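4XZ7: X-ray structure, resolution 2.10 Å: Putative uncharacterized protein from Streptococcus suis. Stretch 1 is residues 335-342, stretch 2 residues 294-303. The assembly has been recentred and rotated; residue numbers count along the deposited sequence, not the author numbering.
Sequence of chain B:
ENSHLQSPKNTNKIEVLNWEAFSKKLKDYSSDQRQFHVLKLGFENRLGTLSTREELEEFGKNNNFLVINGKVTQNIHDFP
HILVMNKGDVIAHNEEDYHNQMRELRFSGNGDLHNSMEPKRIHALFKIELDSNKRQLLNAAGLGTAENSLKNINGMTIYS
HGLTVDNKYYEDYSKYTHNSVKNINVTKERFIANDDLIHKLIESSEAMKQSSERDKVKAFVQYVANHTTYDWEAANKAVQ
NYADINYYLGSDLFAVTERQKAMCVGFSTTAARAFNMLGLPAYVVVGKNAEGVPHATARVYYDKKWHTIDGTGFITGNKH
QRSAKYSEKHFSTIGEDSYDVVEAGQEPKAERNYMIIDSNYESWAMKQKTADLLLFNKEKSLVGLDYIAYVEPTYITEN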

# COMPACT_ATOMS: atom_id res chain seq x y z
N GLY B 335 28.15 14.89 20.88
CA GLY B 335 27.12 15.74 21.44
C GLY B 335 26.40 15.20 22.66
O GLY B 335 25.25 15.57 22.92
N GLU B 336 27.07 14.32 23.41
CA GLU B 336 26.54 13.75 24.64
C GLU B 336 25.81 14.78 25.51
O GLU B 336 26.37 15.83 25.85
CB GLU B 336 27.68 13.09 25.44
CG GLU B 336 27.38 12.78 26.90
CD GLU B 336 28.53 12.05 27.61
OE1 GLU B 336 29.24 11.24 26.97
OE2 GLU B 336 28.72 12.28 28.82
N ASP B 337 24.54 14.48 25.81
CA ASP B 337 23.73 15.24 26.76
C ASP B 337 23.55 16.70 26.40
O ASP B 337 23.61 17.57 27.27
CB ASP B 337 24.35 15.17 28.15
CG ASP B 337 24.22 13.81 28.76
OD1 ASP B 337 23.21 13.14 28.44
OD2 ASP B 337 25.10 13.40 29.53
N SER B 338 23.31 16.97 25.13
CA SER B 338 23.13 18.34 24.69
C SER B 338 21.65 18.75 24.72
O SER B 338 21.30 19.89 24.39
CB SER B 338 23.70 18.54 23.30
OG SER B 338 22.91 17.87 22.34
N TYR B 339 20.80 17.81 25.11
CA TYR B 339 19.36 18.06 25.20
C TYR B 339 18.90 18.37 26.61
O TYR B 339 19.40 17.80 27.58
CB TYR B 339 18.57 16.86 24.67
CG TYR B 339 18.56 16.79 23.17
CD1 TYR B 339 17.51 17.34 22.43
CD2 TYR B 339 19.60 16.17 22.48
CE1 TYR B 339 17.51 17.28 21.06
CE2 TYR B 339 19.61 16.11 21.10
CZ TYR B 339 18.57 16.66 20.39
OH TYR B 339 18.58 16.58 19.02
N ASP B 340 17.91 19.25 26.74
CA ASP B 340 17.17 19.36 27.99
C ASP B 340 16.26 18.15 28.07
O ASP B 340 15.89 17.58 27.05
CB ASP B 340 16.37 20.65 28.05
CG ASP B 340 17.24 21.87 28.22
OD1 ASP B 340 18.32 21.74 28.83
OD2 ASP B 340 16.85 22.95 27.73
N VAL B 341 15.92 17.74 29.28
CA VAL B 341 15.03 16.59 29.42
C VAL B 341 13.68 17.02 29.97
O VAL B 341 13.59 17.89 30.84
CB VAL B 341 15.63 15.52 30.31
CG1 VAL B 341 16.89 14.98 29.68
CG2 VAL B 341 15.91 16.10 31.70
N VAL B 342 12.64 16.40 29.44
CA VAL B 342 11.28 16.66 29.87
C VAL B 342 10.75 15.34 30.38
O VAL B 342 10.92 14.31 29.73
CB VAL B 342 10.40 17.20 28.71
CG1 VAL B 342 8.91 17.11 29.04
CG2 VAL B 342 10.80 18.61 28.37
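Stretch 2 294-303: PHATARVYYD

Stretch 2 is an extended strand from Pro294 to Tyr302, leaving that conformation at Asp303, where phi and psi are 50° and 54°. Stretch 1 begins quite differently: a type II beta turn runs from Gly335 to Ser338, closed by a weak hydrogen bond from Ser338 N to Gly335 O at 3.3 Å, and the chain then straightens into a strand at Asp340. The two backbones do not pair. Their CA atoms stay 9.2 Å apart at Asp337 and Arg299 and 9.7 Å apart at Tyr339 and Thr297, so side chains must span the gap. From Glu336 to Tyr339 the contacts step back down the strand, Tyr302, Arg299, then Thr297 and His295, but Val341 returns to Arg299, so the order is not a clean antiparallel one.

The firmest link is at the turn. Glu336, with its CB pointing toward stretch 2 and chi1 and chi2 both t, brings its carboxylate within reach of Tyr302, and Tyr302 OH donates a short hydrogen bond to Glu336 OE1 at 2.6 Å. The carboxylate oxygen lies at the edge of the tyrosine ring, near its plane, where the hydroxyl can meet it.

Arg299 leaves its backbone sideways, but its guanidinium comes nearer and serves two neighbours. Asp337 OD1 forms a long salt bridge with Arg299 NH1 at 3.9 Å, while Val341 CG1 packs over one face of the guanidinium, also 3.9 Å from Arg299 NH1. The flat cation thus pairs with a carboxylate and still offers a face to a methyl group.

Tyr339 has more of its surface covered by stretch 2 than any other residue of stretch 1. Its CB points toward the strand, its CE2 rests 3.9 Å from Thr297 CG2, and its OH comes within 3.2 Å of His295 CD2. Both approaches are oblique to the tyrosine ring. The rule is economical: one ring spans alternate strand residues, His295 and Thr297, whose CA-to-CB bonds both point toward stretch 1, while that of Ala296 between them points away.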

# COMPACT_ATOMS: atom_id res chain seq x y z
N PRO B 294 10.60 18.15 15.26
CA PRO B 294 10.51 16.88 15.99
C PRO B 294 11.71 15.97 15.68
O PRO B 294 12.12 15.85 14.53
CB PRO B 294 9.19 16.28 15.48
CG PRO B 294 8.40 17.48 14.94
CD PRO B 294 9.46 18.33 14.34
N HIS B 295 12.26 15.34 16.71
CA HIS B 295 13.48 14.57 16.54
C HIS B 295 13.46 13.36 17.46
O HIS B 295 12.59 13.23 18.34
CB HIS B 295 14.70 15.46 16.81
CG HIS B 295 16.00 14.88 16.33
ND1 HIS B 295 16.25 14.62 15.00
CD2 HIS B 295 17.12 14.52 17.00
CE1 HIS B 295 17.47 14.12 14.88
NE2 HIS B 295 18.02 14.05 16.08
N ALA B 296 14.43 12.46 17.25
CA ALA B 296 14.55 11.25 18.07
C ALA B 296 16.00 10.93 18.35
O ALA B 296 16.88 11.18 17.51
CB ALA B 296 13.88 10.08 17.38
N THR B 297 16.26 10.41 19.54
CA THR B 297 17.62 10.09 19.98
C THR B 297 17.58 8.82 20.82
O THR B 297 16.49 8.33 21.14
CB THR B 297 18.24 11.24 20.83
OG1 THR B 297 17.43 11.46 21.99
CG2 THR B 297 18.34 12.55 20.04
N ALA B 298 18.74 8.28 21.20
CA ALA B 298 18.74 7.21 22.20
C ALA B 298 19.11 7.77 23.56
O ALA B 298 19.83 8.76 23.66
CB ALA B 298 19.70 6.11 21.82
N ARG B 299 18.59 7.13 24.60
CA ARG B 299 19.08 7.31 25.95
C ARG B 299 19.84 6.07 26.29
O ARG B 299 19.35 4.96 26.05
CB ARG B 299 17.94 7.54 26.92
CG ARG B 299 17.39 8.93 26.87
CD ARG B 299 17.40 9.53 28.25
NE ARG B 299 18.32 10.63 28.35
CZ ARG B 299 18.73 11.16 29.49
NH1 ARG B 299 19.57 12.18 29.45
NH2 ARG B 299 18.32 10.68 30.66
N VAL B 300 21.07 6.24 26.79
CA VAL B 300 21.99 5.14 27.07
C VAL B 300 22.58 5.29 28.45
O VAL B 300 22.93 6.40 28.86
CB VAL B 300 23.15 5.07 26.06
CG1 VAL B 300 23.71 3.66 25.98
CG2 VAL B 300 22.71 5.53 24.69
N TYR B 301 22.73 4.19 29.17
CA TYR B 301 23.32 4.26 30.50
C TYR B 301 24.80 3.91 30.45
O TYR B 301 25.17 2.83 30.03
CB TYR B 301 22.60 3.32 31.47
CG TYR B 301 23.10 3.41 32.89
CD1 TYR B 301 22.69 4.44 33.73
CD2 TYR B 301 23.99 2.48 33.39
CE1 TYR B 301 23.15 4.54 35.03
CE2 TYR B 301 24.46 2.57 34.71
CZ TYR B 301 24.03 3.60 35.52
OH TYR B 301 24.48 3.70 36.82
N TYR B 302 25.65 4.84 30.87
CA TYR B 302 27.06 4.52 31.05
C TYR B 302 27.70 5.51 32.00
O TYR B 302 27.18 6.63 32.19
CB TYR B 302 27.81 4.47 29.71
CG TYR B 302 27.76 5.75 28.89
CD1 TYR B 302 26.80 5.92 27.89
CD2 TYR B 302 28.68 6.77 29.09
CE1 TYR B 302 26.75 7.08 27.13
CE2 TYR B 302 28.64 7.94 28.34
CZ TYR B 302 27.67 8.09 27.36
OH TYR B 302 27.64 9.25 26.62
N ASP B 303 28.80 5.08 32.61
CA ASP B 303 29.52 5.92 33.55
C ASP B 303 28.57 6.50 34.59
O ASP B 303 28.50 7.71 34.75
CB ASP B 303 30.26 7.04 32.82
CG ASP B 303 31.45 6.54 32.01
OD1 ASP B 303 31.61 5.31 31.89
OD2 ASP B 303 32.22 7.38 31.50